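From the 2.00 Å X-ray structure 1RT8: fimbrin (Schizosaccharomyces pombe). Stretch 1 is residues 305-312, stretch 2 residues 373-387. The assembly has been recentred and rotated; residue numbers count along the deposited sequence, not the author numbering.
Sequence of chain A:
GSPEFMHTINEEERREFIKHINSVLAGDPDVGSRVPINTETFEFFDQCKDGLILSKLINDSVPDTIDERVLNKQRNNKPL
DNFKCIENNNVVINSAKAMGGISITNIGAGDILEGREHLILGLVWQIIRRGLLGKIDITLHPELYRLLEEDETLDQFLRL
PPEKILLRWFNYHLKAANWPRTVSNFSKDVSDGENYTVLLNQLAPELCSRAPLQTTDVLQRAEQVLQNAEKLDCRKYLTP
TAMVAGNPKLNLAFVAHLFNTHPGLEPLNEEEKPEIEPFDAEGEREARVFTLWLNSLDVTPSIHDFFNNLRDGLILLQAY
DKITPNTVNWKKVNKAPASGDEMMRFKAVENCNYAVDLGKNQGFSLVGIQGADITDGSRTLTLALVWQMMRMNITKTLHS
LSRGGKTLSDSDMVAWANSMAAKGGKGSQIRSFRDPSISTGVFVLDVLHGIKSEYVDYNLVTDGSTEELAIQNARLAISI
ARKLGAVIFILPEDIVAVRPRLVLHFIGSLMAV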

# COMPACT_ATOMS: atom_id res chain seq x y z
N ASP A 305 -2.92 -4.65 -12.22
CA ASP A 305 -3.68 -5.76 -12.81
C ASP A 305 -2.68 -6.88 -13.14
O ASP A 305 -2.17 -6.97 -14.26
N PHE A 306 -2.43 -7.72 -12.14
CA PHE A 306 -1.48 -8.84 -12.22
C PHE A 306 -1.65 -9.75 -13.43
O PHE A 306 -0.66 -10.16 -14.05
N PHE A 307 -2.88 -10.09 -13.77
CA PHE A 307 -3.12 -11.00 -14.88
C PHE A 307 -3.05 -10.40 -16.28
O PHE A 307 -3.34 -11.09 -17.26
N ASN A 308 -2.65 -9.14 -16.38
CA ASN A 308 -2.49 -8.50 -17.68
C ASN A 308 -1.18 -7.72 -17.77
O ASN A 308 -0.58 -7.64 -18.83
N ASN A 309 -0.73 -7.17 -16.64
CA ASN A 309 0.49 -6.38 -16.64
C ASN A 309 1.82 -7.13 -16.84
O ASN A 309 2.86 -6.49 -17.01
N LEU A 310 1.80 -8.46 -16.83
CA LEU A 310 3.04 -9.23 -17.01
C LEU A 310 3.10 -9.89 -18.39
O LEU A 310 4.07 -10.59 -18.70
N ARG A 311 2.07 -9.68 -19.20
CA ARG A 311 2.01 -10.29 -20.52
C ARG A 311 3.11 -9.94 -21.53
O ARG A 311 3.46 -10.77 -22.35
N ASP A 312 3.65 -8.72 -21.49
CA ASP A 312 4.70 -8.40 -22.44
C ASP A 312 6.09 -8.72 -21.89
O ASP A 312 7.10 -8.37 -22.50
N ASP A 373 2.44 -18.82 -22.56
CA ASP A 373 1.46 -18.94 -21.48
C ASP A 373 1.37 -17.65 -20.67
O ASP A 373 0.29 -17.25 -20.23
N ILE A 374 2.51 -17.01 -20.47
CA ILE A 374 2.53 -15.78 -19.72
C ILE A 374 1.94 -14.68 -20.59
O ILE A 374 1.16 -13.85 -20.12
N THR A 375 2.31 -14.69 -21.87
CA THR A 375 1.82 -13.68 -22.80
C THR A 375 0.30 -13.75 -22.93
O THR A 375 -0.36 -12.73 -23.10
N ASP A 376 -0.25 -14.96 -22.88
CA ASP A 376 -1.68 -15.11 -23.02
C ASP A 376 -2.44 -14.94 -21.71
O ASP A 376 -3.66 -15.10 -21.66
N GLY A 377 -1.72 -14.59 -20.65
CA GLY A 377 -2.34 -14.37 -19.35
C GLY A 377 -2.80 -15.60 -18.57
O GLY A 377 -3.77 -15.51 -17.80
N SER A 378 -2.14 -16.74 -18.74
CA SER A 378 -2.52 -17.93 -18.00
C SER A 378 -2.51 -17.59 -16.52
O SER A 378 -1.50 -17.14 -15.98
N ARG A 379 -3.64 -17.78 -15.86
CA ARG A 379 -3.72 -17.46 -14.45
C ARG A 379 -2.82 -18.35 -13.63
O ARG A 379 -1.95 -17.88 -12.91
N THR A 380 -3.02 -19.66 -13.77
CA THR A 380 -2.27 -20.65 -13.03
C THR A 380 -0.78 -20.64 -13.34
O THR A 380 0.04 -20.78 -12.44
N LEU A 381 -0.42 -20.48 -14.61
CA LEU A 381 0.99 -20.49 -14.96
C LEU A 381 1.70 -19.16 -14.68
O LEU A 381 2.91 -19.15 -14.43
N THR A 382 0.97 -18.05 -14.69
CA THR A 382 1.59 -16.76 -14.39
C THR A 382 1.88 -16.72 -12.89
O THR A 382 2.94 -16.26 -12.46
N LEU A 383 0.94 -17.22 -12.09
CA LEU A 383 1.13 -17.27 -10.64
C LEU A 383 2.26 -18.24 -10.30
O LEU A 383 3.05 -17.99 -9.39
N ALA A 384 2.33 -19.36 -11.02
CA ALA A 384 3.36 -20.35 -10.77
C ALA A 384 4.76 -19.80 -11.04
O ALA A 384 5.69 -20.05 -10.27
N LEU A 385 4.91 -19.04 -12.12
CA LEU A 385 6.22 -18.47 -12.45
C LEU A 385 6.63 -17.42 -11.42
O LEU A 385 7.76 -17.42 -10.95
N VAL A 386 5.73 -16.51 -11.06
CA VAL A 386 6.10 -15.50 -10.08
C VAL A 386 6.41 -16.19 -8.75
O VAL A 386 7.37 -15.82 -8.07
N TRP A 387 5.61 -17.19 -8.38
CA TRP A 387 5.86 -17.91 -7.14
C TRP A 387 7.27 -18.49 -7.12
O TRP A 387 7.97 -18.37 -6.12

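Stretch 1, a short weakly bonded helical turn with its flanking loop, packs against the bend in stretch 2 where one helix ends at Thr375 and the next begins at Arg379. The two segments bury 608 Å² between them, and no direct hydrogen bond crosses from one to the other; the contact is made by packing, a cation-pi stack and one bridging water.

Phe306 is one of the bumps that enter stretch 2. Its CA-to-CB bond points toward stretch 2, and a t rotamer (chi2 89°) extends the ring into a hollow lined by Thr382, Leu383 and Val386, residues spanning about one turn of the second helix. Phe306 CE2 lies 3.6 Å from both Thr382 CG2 and Leu383 CD2, while Phe306 CZ comes within 3.8 Å of Val386 CG2. Leu310, also directed toward stretch 2, enters beside the ring as an m,t rotamer. Its CD1 is 3.8 Å from Thr382 CG2 and equally far from Val386 CG2, so Phe306 and Leu310 share the same two methyl groups. Thr382 (m) and Val386 (t) both point toward stretch 1. Thr382 turns CG2 to this pocket, while its OG1 donates to Ser378 O, at the N-cap residue, at 2.5 Å. The backbone of Leu310 contributes too, its O resting 3.6 Å from Ile374 CG2.

Phe307 makes a different kind of contact. Its CA-to-CB bond runs sideways, but the m rotamer brings the ring nearer to stretch 2, where more of its surface is covered by the other stretch than that of any other residue in stretch 1. Leu383 meets the edge of this ring, with Leu383 CG 4.0 Å from Phe307 CE2, so this leucine touches both phenylalanines. Arg379 lies over one face. Its CG sits 3.9 Å from the centroid of the Phe307 ring in a CH-pi contact, and the chain then carries the guanidinium flat onto the same ring, with centres 3.9 Å apart and planes at 28°. Arg379 CZ is 4.0 Å from the Phe307 centroid, close to the ring normal, as a cation-pi interaction requires.

Beyond the aromatic pair, Arg311 reaches along the bend in an extended m,t,t conformation. Its CG approaches Ile374 O at 3.6 Å, its CD approaches Thr375 O at 3.2 Å, and one guanidinium face covers Gly377 N and Asp376 O. Arg311 NE donates to Phe307 O (3.2 Å), which holds the side chain against its own turn. Gly377 supplies the hollow that this arrangement needs: it closes a Schellman motif with positive phi, and a CB here would lie only 2.5 Å from Arg311 NH2. With no side chain in the way, Arg311 NE comes within 3.5 Å of Gly377 CA.

The backbones are closest here, where Thr375 CA makes a CA-H...O contact with Arg311 O at 3.4 Å. Nearby, water 1 bridges the stretches, donating to Gly377 O at 2.7 Å and weakly to Phe307 O at 3.4 Å.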

# COMPACT_ATOMS: atom_id res chain seq x y z
CB ASP A 305 -4.39 -5.29 -14.09
CG ASP A 305 -5.41 -6.30 -14.59
OD1 ASP A 305 -5.42 -7.42 -14.06
OD2 ASP A 305 -6.18 -5.98 -15.52
CB PHE A 306 -1.58 -9.68 -10.94
CG PHE A 306 -0.61 -10.84 -10.88
CD1 PHE A 306 0.66 -10.68 -10.35
CD2 PHE A 306 -1.00 -12.12 -11.31
CE1 PHE A 306 1.54 -11.78 -10.24
CE2 PHE A 306 -0.14 -13.21 -11.20
CZ PHE A 306 1.13 -13.04 -10.67
CB PHE A 307 -4.45 -11.72 -14.67
CG PHE A 307 -4.45 -12.61 -13.46
CD1 PHE A 307 -5.16 -12.27 -12.32
CD2 PHE A 307 -3.67 -13.77 -13.43
CE1 PHE A 307 -5.10 -13.06 -11.18
CE2 PHE A 307 -3.60 -14.56 -12.30
CZ PHE A 307 -4.32 -14.20 -11.17
CB ASN A 308 -3.66 -7.56 -18.00
CG ASN A 308 -4.91 -8.32 -18.44
OD1 ASN A 308 -4.91 -8.99 -19.48
ND2 ASN A 308 -5.98 -8.21 -17.64
CB ASN A 309 0.59 -5.57 -15.33
CG ASN A 309 -0.59 -4.63 -15.12
OD1 ASN A 309 -1.35 -4.32 -16.05
ND2 ASN A 309 -0.73 -4.14 -13.90
CB LEU A 310 3.16 -10.34 -15.96
CG LEU A 310 2.97 -9.96 -14.49
CD1 LEU A 310 3.36 -11.14 -13.59
CD2 LEU A 310 3.82 -8.78 -14.18
CB ARG A 311 0.64 -10.04 -21.15
CG ARG A 311 -0.51 -10.68 -20.39
CD ARG A 311 -1.79 -10.59 -21.21
NE ARG A 311 -2.95 -11.08 -20.47
CZ ARG A 311 -4.15 -11.28 -21.03
NH1 ARG A 311 -4.32 -11.05 -22.32
NH2 ARG A 311 -5.16 -11.74 -20.29
CB ASP A 312 4.62 -6.93 -22.88
CG ASP A 312 4.97 -5.96 -21.77
OD1 ASP A 312 5.69 -6.34 -20.82
OD2 ASP A 312 4.53 -4.80 -21.85
CB ASP A 373 1.81 -20.08 -20.52
CG ASP A 373 1.70 -21.44 -21.17
OD1 ASP A 373 0.61 -21.74 -21.70
OD2 ASP A 373 2.68 -22.20 -21.14
CB ILE A 374 3.96 -15.39 -19.30
CG1 ILE A 374 4.65 -16.57 -18.60
CG2 ILE A 374 3.91 -14.18 -18.38
CD1 ILE A 374 3.88 -17.15 -17.41
CB THR A 375 2.40 -13.85 -24.24
OG1 THR A 375 3.84 -13.85 -24.20
CG2 THR A 375 1.92 -12.71 -25.13
CB ASP A 376 -1.99 -16.45 -23.67
CG ASP A 376 -1.45 -16.54 -25.10
OD1 ASP A 376 -1.23 -15.47 -25.73
OD2 ASP A 376 -1.26 -17.66 -25.60
CB SER A 378 -1.52 -19.07 -18.25
OG SER A 378 -1.74 -20.16 -17.37
CB ARG A 379 -5.15 -17.59 -13.94
CG ARG A 379 -5.99 -16.38 -14.23
CD ARG A 379 -7.43 -16.58 -13.79
NE ARG A 379 -8.02 -15.28 -13.52
CZ ARG A 379 -8.11 -14.74 -12.31
NH1 ARG A 379 -7.67 -15.41 -11.26
NH2 ARG A 379 -8.59 -13.52 -12.16
CB THR A 380 -2.84 -22.06 -13.28
OG1 THR A 380 -4.15 -22.14 -12.72
CG2 THR A 380 -1.97 -23.13 -12.66
CB LEU A 381 1.16 -20.92 -16.42
CG LEU A 381 0.52 -22.29 -16.73
CD1 LEU A 381 0.77 -22.69 -18.18
CD2 LEU A 381 1.07 -23.36 -15.78
CB THR A 382 0.68 -15.57 -14.77
OG1 THR A 382 0.48 -15.56 -16.19
CG2 THR A 382 1.34 -14.25 -14.37
CB LEU A 383 -0.15 -17.74 -9.95
CG LEU A 383 -1.34 -16.79 -9.85
CD1 LEU A 383 -2.56 -17.59 -9.44
CD2 LEU A 383 -1.05 -15.70 -8.80
CB ALA A 384 3.10 -21.60 -11.63
CB LEU A 385 6.21 -17.86 -13.85
CG LEU A 385 7.43 -17.00 -14.23
CD1 LEU A 385 8.71 -17.84 -14.13
CD2 LEU A 385 7.26 -16.48 -15.66
CB VAL A 386 5.00 -14.43 -9.89
CG1 VAL A 386 5.39 -13.48 -8.77
CG2 VAL A 386 4.80 -13.66 -11.19
CB TRP A 387 4.85 -19.05 -6.94
CG TRP A 387 5.23 -19.97 -5.82
CD1 TRP A 387 5.48 -21.30 -5.90
CD2 TRP A 387 5.44 -19.60 -4.44
NE1 TRP A 387 5.83 -21.80 -4.66
CE2 TRP A 387 5.81 -20.78 -3.75
CE3 TRP A 387 5.34 -18.40 -3.73
CZ2 TRP A 387 6.09 -20.79 -2.38
CZ3 TRP A 387 5.62 -18.41 -2.35
CH2 TRP A 387 5.99 -19.59 -1.70
O HOH W 1 -5.61 -13.63 -17.44